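Local coordinates for protein peptidase, M20/M25/M40 family (Staphylococcus aureus, PDB 4EWT) that probably hydrolyses amide bonds as a metal-dependent amidohydrolase of the aminoacylase type, holding a pair of manganese ions in its catalytic site, at residues A107-M112 against V132-A137; L113-T118 against E378-V383; V163-T168 against L374-A379; E308-T313 against A345-G350. All coordinates share one frame; numbering follows the deposited sequence.

Overall arrangement
All four contacts belong to the metal-binding alpha/beta domain, where helices 105-120, 372-386 and 304-316 pack on one face of a mixed sheet. Contact 1 seats the first helix on strand 129-135, and contact 2, its centre about 12 Å from that of contact 1, joins this helix to 372-386. Contact 3 sets helix 372-386 on strand 159-166, which carries the manganese ligand His164. Contact 4, with its centre about 10 Å from that of contact 3, places helix 304-316 over the neighbouring strand 344-350. Contacts 3 and 4 meet through Ser376 OG and Thr349 OG1, 2.9 Å apart, whereas contacts 1 and 3 meet through His108 NE2 and Val165 N, also 2.9 Å apart.

Contact 1: residues A107-M112 against V132-A137; sequences AHTAYM and VIHQPA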
loop_
_atom_site.group_PDB
_atom_site.type_symbol
_atom_site.label_atom_id
_atom_site.label_comp_id
_atom_site.label_asym_id
_atom_site.label_seq_id
_atom_site.Cartn_x
_atom_site.Cartn_y
_atom_site.Cartn_z
ATOM N N ALA A 107 -35.572 -4.449 -29.515
ATOM C CA ALA A 107 -36.829 -4.848 -28.887
ATOM C C ALA A 107 -37.581 -3.651 -28.312
ATOM O O ALA A 107 -38.798 -3.580 -28.426
ATOM C CB ALA A 107 -36.594 -5.893 -27.818
ATOM N N HIS A 108 -36.868 -2.696 -27.717
ATOM C CA HIS A 108 -37.516 -1.471 -27.265
ATOM C C HIS A 108 -38.209 -0.725 -28.419
ATOM O O HIS A 108 -39.347 -0.280 -28.287
ATOM C CB HIS A 108 -36.539 -0.549 -26.549
ATOM C CG HIS A 108 -35.870 -1.179 -25.365
ATOM N ND1 HIS A 108 -34.650 -0.751 -24.891
ATOM C CD2 HIS A 108 -36.241 -2.212 -24.571
ATOM C CE1 HIS A 108 -34.301 -1.486 -23.850
ATOM N NE2 HIS A 108 -35.244 -2.385 -23.640
ATOM N N THR A 109 -37.516 -0.612 -29.548
ATOM C CA THR A 109 -38.058 0.074 -30.715
ATOM C C THR A 109 -39.261 -0.686 -31.288
ATOM O O THR A 109 -40.294 -0.089 -31.602
ATOM C CB THR A 109 -36.949 0.284 -31.766
ATOM O OG1 THR A 109 -35.865 0.980 -31.140
ATOM C CG2 THR A 109 -37.444 1.099 -32.960
ATOM N N ALA A 110 -39.130 -2.005 -31.367
ATOM C CA ALA A 110 -40.173 -2.860 -31.928
ATOM C C ALA A 110 -41.519 -2.691 -31.225
ATOM O O ALA A 110 -42.545 -2.413 -31.880
ATOM C CB ALA A 110 -39.732 -4.331 -31.917
ATOM N N TYR A 111 -41.523 -2.851 -29.903
ATOM C CA TYR A 111 -42.775 -2.803 -29.155
ATOM C C TYR A 111 -43.358 -1.386 -29.172
ATOM O O TYR A 111 -44.572 -1.225 -29.254
ATOM C CB TYR A 111 -42.614 -3.326 -27.718
ATOM C CG TYR A 111 -42.326 -2.245 -26.695
ATOM C CD1 TYR A 111 -43.355 -1.450 -26.175
ATOM C CD2 TYR A 111 -41.031 -2.013 -26.251
ATOM C CE1 TYR A 111 -43.090 -0.440 -25.249
ATOM C CE2 TYR A 111 -40.759 -1.011 -25.314
ATOM C CZ TYR A 111 -41.797 -0.233 -24.819
ATOM O OH TYR A 111 -41.532 0.761 -23.899
ATOM N N MET A 112 -42.484 -0.378 -29.093
ATOM C CA MET A 112 -42.903 1.020 -29.092
ATOM C C MET A 112 -43.546 1.435 -30.417
ATOM O O MET A 112 -44.534 2.170 -30.428
ATOM C CB MET A 112 -41.722 1.943 -28.770
ATOM C CG MET A 112 -42.128 3.408 -28.621
ATOM S SD MET A 112 -43.255 3.689 -27.223
ATOM C CE MET A 112 -42.056 3.648 -25.867
ATOM N N VAL A 132 -44.066 10.068 -28.116
ATOM C CA VAL A 132 -43.189 8.927 -28.244
ATOM C C VAL A 132 -41.804 9.435 -28.615
ATOM O O VAL A 132 -41.656 10.186 -29.583
ATOM C CB VAL A 132 -43.704 7.942 -29.300
ATOM C CG1 VAL A 132 -42.774 6.753 -29.409
ATOM C CG2 VAL A 132 -45.113 7.501 -28.945
ATOM N N ILE A 133 -40.806 9.038 -27.826
ATOM C CA ILE A 133 -39.425 9.433 -28.040
ATOM C C ILE A 133 -38.622 8.235 -28.541
ATOM O O ILE A 133 -38.402 7.275 -27.802
ATOM C CB ILE A 133 -38.787 9.988 -26.728
ATOM C CG1 ILE A 133 -39.524 11.245 -26.255
ATOM C CG2 ILE A 133 -37.294 10.286 -26.913
ATOM C CD1 ILE A 133 -39.143 11.695 -24.843
ATOM N N HIS A 134 -38.200 8.290 -29.801
ATOM C CA HIS A 134 -37.277 7.304 -30.344
ATOM C C HIS A 134 -35.871 7.902 -30.298
ATOM O O HIS A 134 -35.551 8.816 -31.064
ATOM C CB HIS A 134 -37.676 6.904 -31.774
ATOM C CG HIS A 134 -38.884 6.021 -31.841
ATOM N ND1 HIS A 134 -40.113 6.472 -32.275
ATOM C CD2 HIS A 134 -39.050 4.710 -31.540
ATOM C CE1 HIS A 134 -40.981 5.475 -32.244
ATOM N NE2 HIS A 134 -40.364 4.398 -31.794
ATOM N N GLN A 135 -35.047 7.389 -29.383
ATOM C CA GLN A 135 -33.765 8.005 -29.041
ATOM C C GLN A 135 -32.557 7.246 -29.590
ATOM O O GLN A 135 -32.436 6.041 -29.382
ATOM C CB GLN A 135 -33.639 8.142 -27.517
ATOM C CG GLN A 135 -32.461 8.988 -27.041
ATOM C CD GLN A 135 -32.030 8.637 -25.635
ATOM O OE1 GLN A 135 -32.774 8.832 -24.670
ATOM N NE2 GLN A 135 -30.821 8.105 -25.508
ATOM N N PRO A 136 -31.659 7.954 -30.296
ATOM C CA PRO A 136 -30.378 7.386 -30.690
ATOM C C PRO A 136 -29.333 7.574 -29.589
ATOM O O PRO A 136 -29.615 8.206 -28.564
ATOM C CB PRO A 136 -29.990 8.243 -31.895
ATOM C CG PRO A 136 -30.534 9.577 -31.577
ATOM C CD PRO A 136 -31.844 9.302 -30.864
ATOM N N ALA A 137 -28.147 7.014 -29.805
ATOM C CA ALA A 137 -26.935 7.414 -29.078
ATOM C C ALA A 137 -26.984 7.258 -27.552
ATOM O O ALA A 137 -26.286 7.970 -26.839
ATOM C CB ALA A 137 -26.561 8.859 -29.458
#
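Met112 and Thr109 seat helix 105-120 on strand 129-135 through Val132 and His134, a buried apolar helix-on-sheet contact. The short axes pass 10.0 Å apart at 153°, so helix and strand run nearly antiparallel. Strand 72-78, helix 105-120 and strand 129-135 follow one another in the chain, and the two strands are parallel neighbours: this is a beta-alpha-beta crossover, and the contact joins its helix to its second strand. The closest meeting is Met112 CG with Val132 CG1 at 3.5 Å, tighter than usual for two carbons. Met112 leaves the helix with CG anti to the backbone N (chi1 -174°), then bends at both following torsions, which folds its SD back to 3.8 Å from Val132 CG1. The methionine and valine side chains lie alongside one another and point opposite ways. Beside them the His134 ring is approached obliquely by the Met112 chain and, more loosely, by the Thr109 methyl. Thr109 turns its hydroxyl back to the carbonyl of His105, a manganese ligand on the same helix. No hydrogen bond or charge pair links the two segments, which implies that dispersion and close fit hold helix to strand here, while the threonine's polar group is satisfied within its own helix.

Contact 2: residues L113-T118 against E378-V383; sequences LVLAET and EAVGTV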
loop_
_atom_site.group_PDB
_atom_site.type_symbol
_atom_site.label_atom_id
_atom_site.label_comp_id
_atom_site.label_asym_id
_atom_site.label_seq_id
_atom_site.Cartn_x
_atom_site.Cartn_y
_atom_site.Cartn_z
ATOM N N LEU A 113 -42.983 0.974 -31.535
ATOM C CA LEU A 113 -43.572 1.289 -32.838
ATOM C C LEU A 113 -44.993 0.740 -32.939
ATOM O O LEU A 113 -45.906 1.447 -33.376
ATOM C CB LEU A 113 -42.707 0.765 -33.998
ATOM C CG LEU A 113 -41.349 1.412 -34.292
ATOM C CD1 LEU A 113 -40.627 0.571 -35.319
ATOM C CD2 LEU A 113 -41.460 2.865 -34.774
ATOM N N VAL A 114 -45.183 -0.502 -32.509
ATOM C CA VAL A 114 -46.494 -1.149 -32.572
ATOM C C VAL A 114 -47.472 -0.585 -31.525
ATOM O O VAL A 114 -48.671 -0.467 -31.786
ATOM C CB VAL A 114 -46.367 -2.699 -32.482
ATOM C CG1 VAL A 114 -47.739 -3.369 -32.489
ATOM C CG2 VAL A 114 -45.518 -3.226 -33.631
ATOM N N LEU A 115 -46.962 -0.220 -30.355
ATOM C CA LEU A 115 -47.796 0.433 -29.358
ATOM C C LEU A 115 -48.250 1.812 -29.834
ATOM O O LEU A 115 -49.397 2.194 -29.619
ATOM C CB LEU A 115 -47.065 0.551 -28.027
ATOM C CG LEU A 115 -47.761 1.390 -26.940
ATOM C CD1 LEU A 115 -49.100 0.797 -26.537
ATOM C CD2 LEU A 115 -46.853 1.521 -25.728
ATOM N N ALA A 116 -47.342 2.554 -30.465
ATOM C CA ALA A 116 -47.645 3.906 -30.925
ATOM C C ALA A 116 -48.729 3.897 -32.003
ATOM O O ALA A 116 -49.675 4.688 -31.946
ATOM C CB ALA A 116 -46.389 4.595 -31.424
ATOM N N GLU A 117 -48.585 2.988 -32.966
ATOM C CA GLU A 117 -49.602 2.725 -33.987
ATOM C C GLU A 117 -50.952 2.447 -33.337
ATOM O O GLU A 117 -51.983 3.007 -33.746
ATOM C CB GLU A 117 -49.175 1.530 -34.850
ATOM C CG GLU A 117 -50.266 1.006 -35.799
ATOM C CD GLU A 117 -49.838 -0.250 -36.544
ATOM O OE1 GLU A 117 -50.610 -1.230 -36.564
ATOM O OE2 GLU A 117 -48.729 -0.264 -37.106
ATOM N N THR A 118 -50.929 1.596 -32.311
ATOM C CA THR A 118 -52.140 1.196 -31.599
ATOM C C THR A 118 -52.778 2.361 -30.841
ATOM O O THR A 118 -53.977 2.579 -30.958
ATOM C CB THR A 118 -51.869 0.024 -30.647
ATOM O OG1 THR A 118 -51.262 -1.046 -31.381
ATOM C CG2 THR A 118 -53.161 -0.471 -30.025
ATOM N N GLU A 378 -48.161 -3.780 -23.461
ATOM C CA GLU A 378 -49.332 -3.856 -22.578
ATOM C C GLU A 378 -49.157 -2.974 -21.347
ATOM O O GLU A 378 -50.068 -2.228 -20.979
ATOM C CB GLU A 378 -49.620 -5.304 -22.160
ATOM C CG GLU A 378 -50.334 -6.148 -23.220
ATOM C CD GLU A 378 -50.414 -7.628 -22.850
ATOM O OE1 GLU A 378 -49.859 -8.023 -21.800
ATOM O OE2 GLU A 378 -51.027 -8.404 -23.612
ATOM N N ALA A 379 -47.985 -3.064 -20.729
ATOM C CA ALA A 379 -47.648 -2.267 -19.554
ATOM C C ALA A 379 -47.662 -0.767 -19.836
ATOM O O ALA A 379 -48.347 -0.012 -19.153
ATOM C CB ALA A 379 -46.296 -2.686 -19.013
ATOM N N VAL A 380 -46.914 -0.343 -20.852
ATOM C CA VAL A 380 -46.822 1.074 -21.201
ATOM C C VAL A 380 -48.173 1.605 -21.685
ATOM O O VAL A 380 -48.625 2.665 -21.240
ATOM C CB VAL A 380 -45.670 1.343 -22.220
ATOM C CG1 VAL A 380 -45.626 2.795 -22.643
ATOM C CG2 VAL A 380 -44.329 0.952 -21.610
ATOM N N GLY A 381 -48.840 0.853 -22.561
ATOM C CA GLY A 381 -50.165 1.247 -23.023
ATOM C C GLY A 381 -51.171 1.446 -21.900
ATOM O O GLY A 381 -51.929 2.420 -21.901
ATOM N N THR A 382 -51.185 0.511 -20.953
ATOM C CA THR A 382 -52.062 0.589 -19.784
ATOM C C THR A 382 -51.808 1.874 -18.993
ATOM O O THR A 382 -52.744 2.562 -18.579
ATOM C CB THR A 382 -51.864 -0.635 -18.864
ATOM O OG1 THR A 382 -52.219 -1.829 -19.579
ATOM C CG2 THR A 382 -52.715 -0.519 -17.599
ATOM N N VAL A 383 -50.536 2.195 -18.787
ATOM C CA VAL A 383 -50.183 3.432 -18.103
ATOM C C VAL A 383 -50.696 4.624 -18.905
ATOM O O VAL A 383 -51.338 5.510 -18.353
ATOM C CB VAL A 383 -48.673 3.530 -17.838
ATOM C CG1 VAL A 383 -48.320 4.880 -17.231
ATOM C CG2 VAL A 383 -48.241 2.403 -16.913
#
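Between residues 113-118 and 378-383, Leu115 carries the apolar contact, dividing its two methyls between Val380 and Gly381. CD2 lies 3.6 Å from Val380 CG1 and 3.7 Å from Val380 CB, and the two side chains cross at about a right angle. The other methyl, CD1, rests directly on bare backbone, 3.7 Å from Gly381 CA and 4.0 Å from Gly381 N. With no side chain at that position, the helices come close: the CA atoms of Leu115 and Gly381 are 6.8 Å apart. The leucine reaches across because CG stands anti to the backbone N (chi1 172°). Both helices lie on the same face of the central sheet, in one outer layer of the alpha/beta/alpha sandwich that forms the metal-binding domain of M20 peptidases, and Leu115 wedges between these neighbours.

No hydrogen bond crosses between the two segments; inside each helix a threonine hydroxyl bonds back to a carbonyl. Thr118 OG1 donates to Val114 O at 2.7 Å and Thr382 OG1 to Glu378 O at 2.6 Å. Each of these carbonyls also takes the backbone N-H of the same threonine, which arrives from the opposite face of the carbonyl plane, so two donors grip one oxygen.

Charge is handled away from the interface, where Glu117 forms salt bridges with Lys12, Lys15 and Lys47, and Lys12 also bonds to the Thr118 hydroxyl.

Contact 3: residues V163-T168 against L374-A379; sequences VHVMST and LISAEA. With MN (manganese (II) ion), chain F.
Val163 and Ser376 form the close-packed part of the contact between strand 159-166 and helix 372-386, with Val163 CG1 3.7 Å from Ser376 OG. The same methyl lies 4.2 Å from Ser376 CB, so the valine covers the serine from its hydroxyl end. A looser touch follows two residues along the strand, where Val165 CG1 stops 4.4 Å from Ser376 OG. The hydroxyl sits among these methyls because chi1 of -63° sets OG beside its own backbone N; there it hydrogen-bonds to the carbonyl of Ser372 one helical turn back and to the hydroxyl of Thr349 on the adjacent strand.

The opposite side of the strand is very different. His164 points away from the helix, and its NE2 binds a manganese ion at 2.3 Å. Two waters complete the inner sphere together with Cys103 and His105: water 2 lies 2.3 Å and water 1 2.5 Å from the manganese ion. Cys103 is also a ligand of the second manganese, with Glu139 and His362. His164 ND1 donates to Val165 O at 2.8 Å, nearly straight at 164°, and the acceptor lies only 4° out of the imidazole plane.

With a donor bond on one ring nitrogen and the metal on the other, the imidazole is fixed in rotation. Val165 O, which also accepts from His361, thus acts as a second-shell acceptor that probably holds the metal-bound imidazole in its orientation, and Val165 N, by bonding His108, may steady the ring packed edge-to-face with it.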
loop_
_atom_site.group_PDB
_atom_site.type_symbol
_atom_site.label_atom_id
_atom_site.label_comp_id
_atom_site.label_asym_id
_atom_site.label_seq_id
_atom_site.Cartn_x
_atom_site.Cartn_y
_atom_site.Cartn_z
ATOM N N VAL A 163 -38.994 1.940 -20.508
ATOM C CA VAL A 163 -38.928 0.537 -20.172
ATOM C C VAL A 163 -37.630 0.004 -20.733
ATOM O O VAL A 163 -37.211 0.404 -21.820
ATOM C CB VAL A 163 -40.131 -0.254 -20.761
ATOM C CG1 VAL A 163 -39.837 -1.750 -20.818
ATOM C CG2 VAL A 163 -41.376 -0.006 -19.941
ATOM N N HIS A 164 -36.981 -0.868 -19.966
ATOM C CA HIS A 164 -35.851 -1.626 -20.459
ATOM C C HIS A 164 -36.128 -3.104 -20.236
ATOM O O HIS A 164 -36.519 -3.512 -19.132
ATOM C CB HIS A 164 -34.571 -1.212 -19.721
ATOM C CG HIS A 164 -33.330 -1.347 -20.543
ATOM N ND1 HIS A 164 -32.803 -2.570 -20.893
ATOM C CD2 HIS A 164 -32.516 -0.415 -21.091
ATOM C CE1 HIS A 164 -31.710 -2.385 -21.611
ATOM N NE2 HIS A 164 -31.508 -1.086 -21.739
ATOM N N VAL A 165 -35.959 -3.897 -21.290
ATOM C CA VAL A 165 -35.933 -5.357 -21.168
ATOM C C VAL A 165 -34.695 -5.793 -20.382
ATOM O O VAL A 165 -33.596 -5.256 -20.582
ATOM C CB VAL A 165 -35.932 -6.064 -22.544
ATOM C CG1 VAL A 165 -37.275 -5.861 -23.258
ATOM C CG2 VAL A 165 -34.752 -5.591 -23.422
ATOM N N MET A 166 -34.885 -6.752 -19.480
ATOM C CA MET A 166 -33.802 -7.264 -18.661
ATOM C C MET A 166 -33.588 -8.752 -18.891
ATOM O O MET A 166 -34.374 -9.584 -18.421
ATOM C CB MET A 166 -34.075 -6.983 -17.187
ATOM C CG MET A 166 -34.239 -5.508 -16.854
ATOM S SD MET A 166 -32.786 -4.513 -17.236
ATOM C CE MET A 166 -31.890 -4.627 -15.695
ATOM N N SER A 167 -32.514 -9.077 -19.609
ATOM C CA SER A 167 -32.178 -10.461 -19.960
ATOM C C SER A 167 -31.813 -11.288 -18.730
ATOM O O SER A 167 -31.648 -12.503 -18.814
ATOM C CB SER A 167 -31.008 -10.483 -20.945
ATOM O OG SER A 167 -29.786 -10.186 -20.282
ATOM N N THR A 168 -31.711 -10.608 -17.595
ATOM C CA THR A 168 -31.235 -11.181 -16.347
ATOM C C THR A 168 -32.387 -11.333 -15.343
ATOM O O THR A 168 -32.216 -11.890 -14.262
ATOM C CB THR A 168 -30.079 -10.289 -15.786
ATOM O OG1 THR A 168 -28.890 -10.510 -16.562
ATOM C CG2 THR A 168 -29.781 -10.552 -14.310
ATOM N N LEU A 374 -44.531 -7.989 -26.036
ATOM C CA LEU A 374 -45.957 -7.793 -25.785
ATOM C C LEU A 374 -46.206 -7.230 -24.383
ATOM O O LEU A 374 -47.010 -6.306 -24.212
ATOM C CB LEU A 374 -46.722 -9.107 -26.014
ATOM C CG LEU A 374 -48.232 -9.169 -25.761
ATOM C CD1 LEU A 374 -48.990 -8.116 -26.566
ATOM C CD2 LEU A 374 -48.767 -10.568 -26.047
ATOM N N ILE A 375 -45.499 -7.781 -23.398
ATOM C CA ILE A 375 -45.614 -7.341 -22.007
ATOM C C ILE A 375 -45.251 -5.863 -21.846
ATOM O O ILE A 375 -45.906 -5.142 -21.096
ATOM C CB ILE A 375 -44.755 -8.216 -21.058
ATOM C CG1 ILE A 375 -45.318 -9.639 -20.992
ATOM C CG2 ILE A 375 -44.687 -7.610 -19.652
ATOM C CD1 ILE A 375 -44.400 -10.632 -20.255
ATOM N N SER A 376 -44.220 -5.416 -22.561
ATOM C CA SER A 376 -43.808 -4.013 -22.538
ATOM C C SER A 376 -44.897 -3.098 -23.105
ATOM O O SER A 376 -45.247 -2.081 -22.498
ATOM C CB SER A 376 -42.500 -3.830 -23.306
ATOM O OG SER A 376 -41.457 -4.552 -22.677
ATOM N N ALA A 377 -45.439 -3.472 -24.260
ATOM C CA ALA A 377 -46.509 -2.702 -24.889
ATOM C C ALA A 377 -47.755 -2.633 -24.007
ATOM O O ALA A 377 -48.318 -1.555 -23.815
ATOM C CB ALA A 377 -46.842 -3.266 -26.269
ATOM N N GLU A 378 -48.161 -3.780 -23.461
ATOM C CA GLU A 378 -49.332 -3.856 -22.578
ATOM C C GLU A 378 -49.157 -2.974 -21.347
ATOM O O GLU A 378 -50.068 -2.228 -20.979
ATOM C CB GLU A 378 -49.620 -5.304 -22.160
ATOM C CG GLU A 378 -50.334 -6.148 -23.220
ATOM C CD GLU A 378 -50.414 -7.628 -22.850
ATOM O OE1 GLU A 378 -49.859 -8.023 -21.800
ATOM O OE2 GLU A 378 -51.027 -8.404 -23.612
ATOM N N ALA A 379 -47.985 -3.064 -20.729
ATOM C CA ALA A 379 -47.648 -2.267 -19.554
ATOM C C ALA A 379 -47.662 -0.767 -19.836
ATOM O O ALA A 379 -48.347 -0.012 -19.153
ATOM C CB ALA A 379 -46.296 -2.686 -19.013
HETATM MN MN MN F . -29.838 -0.229 -23.027
HETATM O O HOH W 1 -27.854 1.049 -22.281
HETATM O O HOH W 2 -30.972 1.707 -22.770
#

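Contact 4: residues E308-T313 against A345-G350; sequences EYVAKT and AFIYTG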
loop_
_atom_site.group_PDB
_atom_site.type_symbol
_atom_site.label_atom_id
_atom_site.label_comp_id
_atom_site.label_asym_id
_atom_site.label_seq_id
_atom_site.Cartn_x
_atom_site.Cartn_y
_atom_site.Cartn_z
ATOM N N GLU A 308 -44.709 5.160 -8.142
ATOM C CA GLU A 308 -45.717 4.437 -7.365
ATOM C C GLU A 308 -47.059 4.453 -8.075
ATOM O O GLU A 308 -47.771 3.442 -8.091
ATOM C CB GLU A 308 -45.858 4.991 -5.944
ATOM C CG GLU A 308 -46.146 3.905 -4.905
ATOM C CD GLU A 308 -44.946 2.985 -4.668
ATOM O OE1 GLU A 308 -45.090 1.747 -4.802
ATOM O OE2 GLU A 308 -43.854 3.502 -4.354
ATOM N N TYR A 309 -47.402 5.593 -8.670
ATOM C CA TYR A 309 -48.574 5.660 -9.529
ATOM C C TYR A 309 -48.513 4.577 -10.610
ATOM O O TYR A 309 -49.504 3.899 -10.861
ATOM C CB TYR A 309 -48.724 7.050 -10.163
ATOM C CG TYR A 309 -49.659 7.046 -11.345
ATOM C CD1 TYR A 309 -51.036 7.155 -11.164
ATOM C CD2 TYR A 309 -49.170 6.901 -12.643
ATOM C CE1 TYR A 309 -51.897 7.132 -12.237
ATOM C CE2 TYR A 309 -50.027 6.877 -13.730
ATOM C CZ TYR A 309 -51.389 6.994 -13.514
ATOM O OH TYR A 309 -52.251 6.967 -14.571
ATOM N N VAL A 310 -47.343 4.415 -11.237
ATOM C CA VAL A 310 -47.173 3.449 -12.327
ATOM C C VAL A 310 -47.415 2.013 -11.855
ATOM O O VAL A 310 -48.138 1.251 -12.502
ATOM C CB VAL A 310 -45.786 3.592 -13.024
ATOM C CG1 VAL A 310 -45.476 2.378 -13.891
ATOM C CG2 VAL A 310 -45.734 4.870 -13.849
ATOM N N ALA A 311 -46.822 1.664 -10.720
ATOM C CA ALA A 311 -46.996 0.347 -10.126
ATOM C C ALA A 311 -48.427 0.107 -9.635
ATOM O O ALA A 311 -48.922 -1.022 -9.690
ATOM C CB ALA A 311 -46.023 0.162 -8.996
ATOM N N LYS A 312 -49.077 1.167 -9.149
ATOM C CA LYS A 312 -50.451 1.080 -8.657
ATOM C C LYS A 312 -51.384 0.807 -9.834
ATOM O O LYS A 312 -52.223 -0.097 -9.780
ATOM C CB LYS A 312 -50.853 2.372 -7.925
ATOM C CG LYS A 312 -52.335 2.467 -7.539
ATOM C CD LYS A 312 -52.654 3.756 -6.782
ATOM C CE LYS A 312 -54.095 3.753 -6.286
ATOM N NZ LYS A 312 -54.423 4.938 -5.437
ATOM N N THR A 313 -51.206 1.585 -10.899
ATOM C CA THR A 313 -52.004 1.467 -12.114
ATOM C C THR A 313 -51.889 0.069 -12.726
ATOM O O THR A 313 -52.892 -0.530 -13.108
ATOM C CB THR A 313 -51.584 2.537 -13.147
ATOM O OG1 THR A 313 -51.706 3.845 -12.569
ATOM C CG2 THR A 313 -52.435 2.461 -14.386
ATOM N N ALA A 345 -40.278 7.619 -14.536
ATOM C CA ALA A 345 -40.159 6.253 -14.061
ATOM C C ALA A 345 -39.548 5.405 -15.170
ATOM O O ALA A 345 -40.030 5.391 -16.308
ATOM C CB ALA A 345 -41.509 5.704 -13.662
ATOM N N PHE A 346 -38.461 4.725 -14.835
ATOM C CA PHE A 346 -37.822 3.796 -15.750
ATOM C C PHE A 346 -38.079 2.437 -15.153
ATOM O O PHE A 346 -37.655 2.166 -14.032
ATOM C CB PHE A 346 -36.325 4.099 -15.828
ATOM C CG PHE A 346 -35.598 3.399 -16.950
ATOM C CD1 PHE A 346 -35.888 3.687 -18.290
ATOM C CD2 PHE A 346 -34.596 2.483 -16.670
ATOM C CE1 PHE A 346 -35.186 3.053 -19.328
ATOM C CE2 PHE A 346 -33.880 1.849 -17.704
ATOM C CZ PHE A 346 -34.182 2.138 -19.028
ATOM N N ILE A 347 -38.812 1.599 -15.876
ATOM C CA ILE A 347 -39.191 0.287 -15.347
ATOM C C ILE A 347 -38.640 -0.846 -16.214
ATOM O O ILE A 347 -38.174 -0.616 -17.328
ATOM C CB ILE A 347 -40.732 0.149 -15.145
ATOM C CG1 ILE A 347 -41.472 0.215 -16.480
ATOM C CG2 ILE A 347 -41.244 1.207 -14.157
ATOM C CD1 ILE A 347 -42.956 -0.093 -16.398
ATOM N N TYR A 348 -38.690 -2.066 -15.695
ATOM C CA TYR A 348 -38.069 -3.190 -16.362
ATOM C C TYR A 348 -39.063 -4.276 -16.744
ATOM O O TYR A 348 -40.002 -4.560 -15.996
ATOM C CB TYR A 348 -36.995 -3.805 -15.469
ATOM C CG TYR A 348 -35.978 -2.837 -14.910
ATOM C CD1 TYR A 348 -35.101 -2.148 -15.749
ATOM C CD2 TYR A 348 -35.875 -2.633 -13.538
ATOM C CE1 TYR A 348 -34.146 -1.276 -15.234
ATOM C CE2 TYR A 348 -34.920 -1.766 -13.009
ATOM C CZ TYR A 348 -34.066 -1.088 -13.866
ATOM O OH TYR A 348 -33.128 -0.224 -13.354
ATOM N N THR A 349 -38.842 -4.876 -17.913
ATOM C CA THR A 349 -39.590 -6.053 -18.340
ATOM C C THR A 349 -38.684 -7.292 -18.309
ATOM O O THR A 349 -37.667 -7.349 -19.011
ATOM C CB THR A 349 -40.162 -5.902 -19.777
ATOM O OG1 THR A 349 -40.975 -4.726 -19.871
ATOM C CG2 THR A 349 -41.004 -7.134 -20.143
ATOM N N GLY A 350 -39.064 -8.285 -17.511
ATOM C CA GLY A 350 -38.317 -9.538 -17.463
ATOM C C GLY A 350 -38.168 -10.110 -18.862
ATOM O O GLY A 350 -39.148 -10.217 -19.609
#
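Val310 reaches down from helix 304-316 to Ala345 and Ile347 on strand 344-350, and its branching decides what meets what. At the root, CB stays back, 4.8 Å from Ala345 CB. From there CG2 turns toward the start of the strand segment, coming to 4.3 Å from Ala345 CB. The other methyl, CG1, is anti to the backbone N (chi1 165°) and lies over Ile347, 4.3 Å from Ile347 CD1 and 4.4 Å from Ile347 CG2. It also touches Val383 of helix 372-386, so one methyl bridges strand and neighbouring helix. These are loose apolar contacts, with no hydrogen bond across the segments.

In the three-layer alpha/beta/alpha arrangement of the domain, strand 344-350 runs parallel to 159-166 and antiparallel to 173-176, and helix 304-316 shares its side of the sheet with helix 372-386. Ala345 and Ile347, two residues apart, present their side chains to the helix on that face.

Within the helix, Thr313 OG1 donates to Tyr309 O at 2.8 Å from above the carbonyl plane, 39° out of it. Thr313 OG1 also sits 3.2 Å above one face of the Tyr309 ring, offset toward its rim, while the phenol hydroxyl hydrogen-bonds to Asp386.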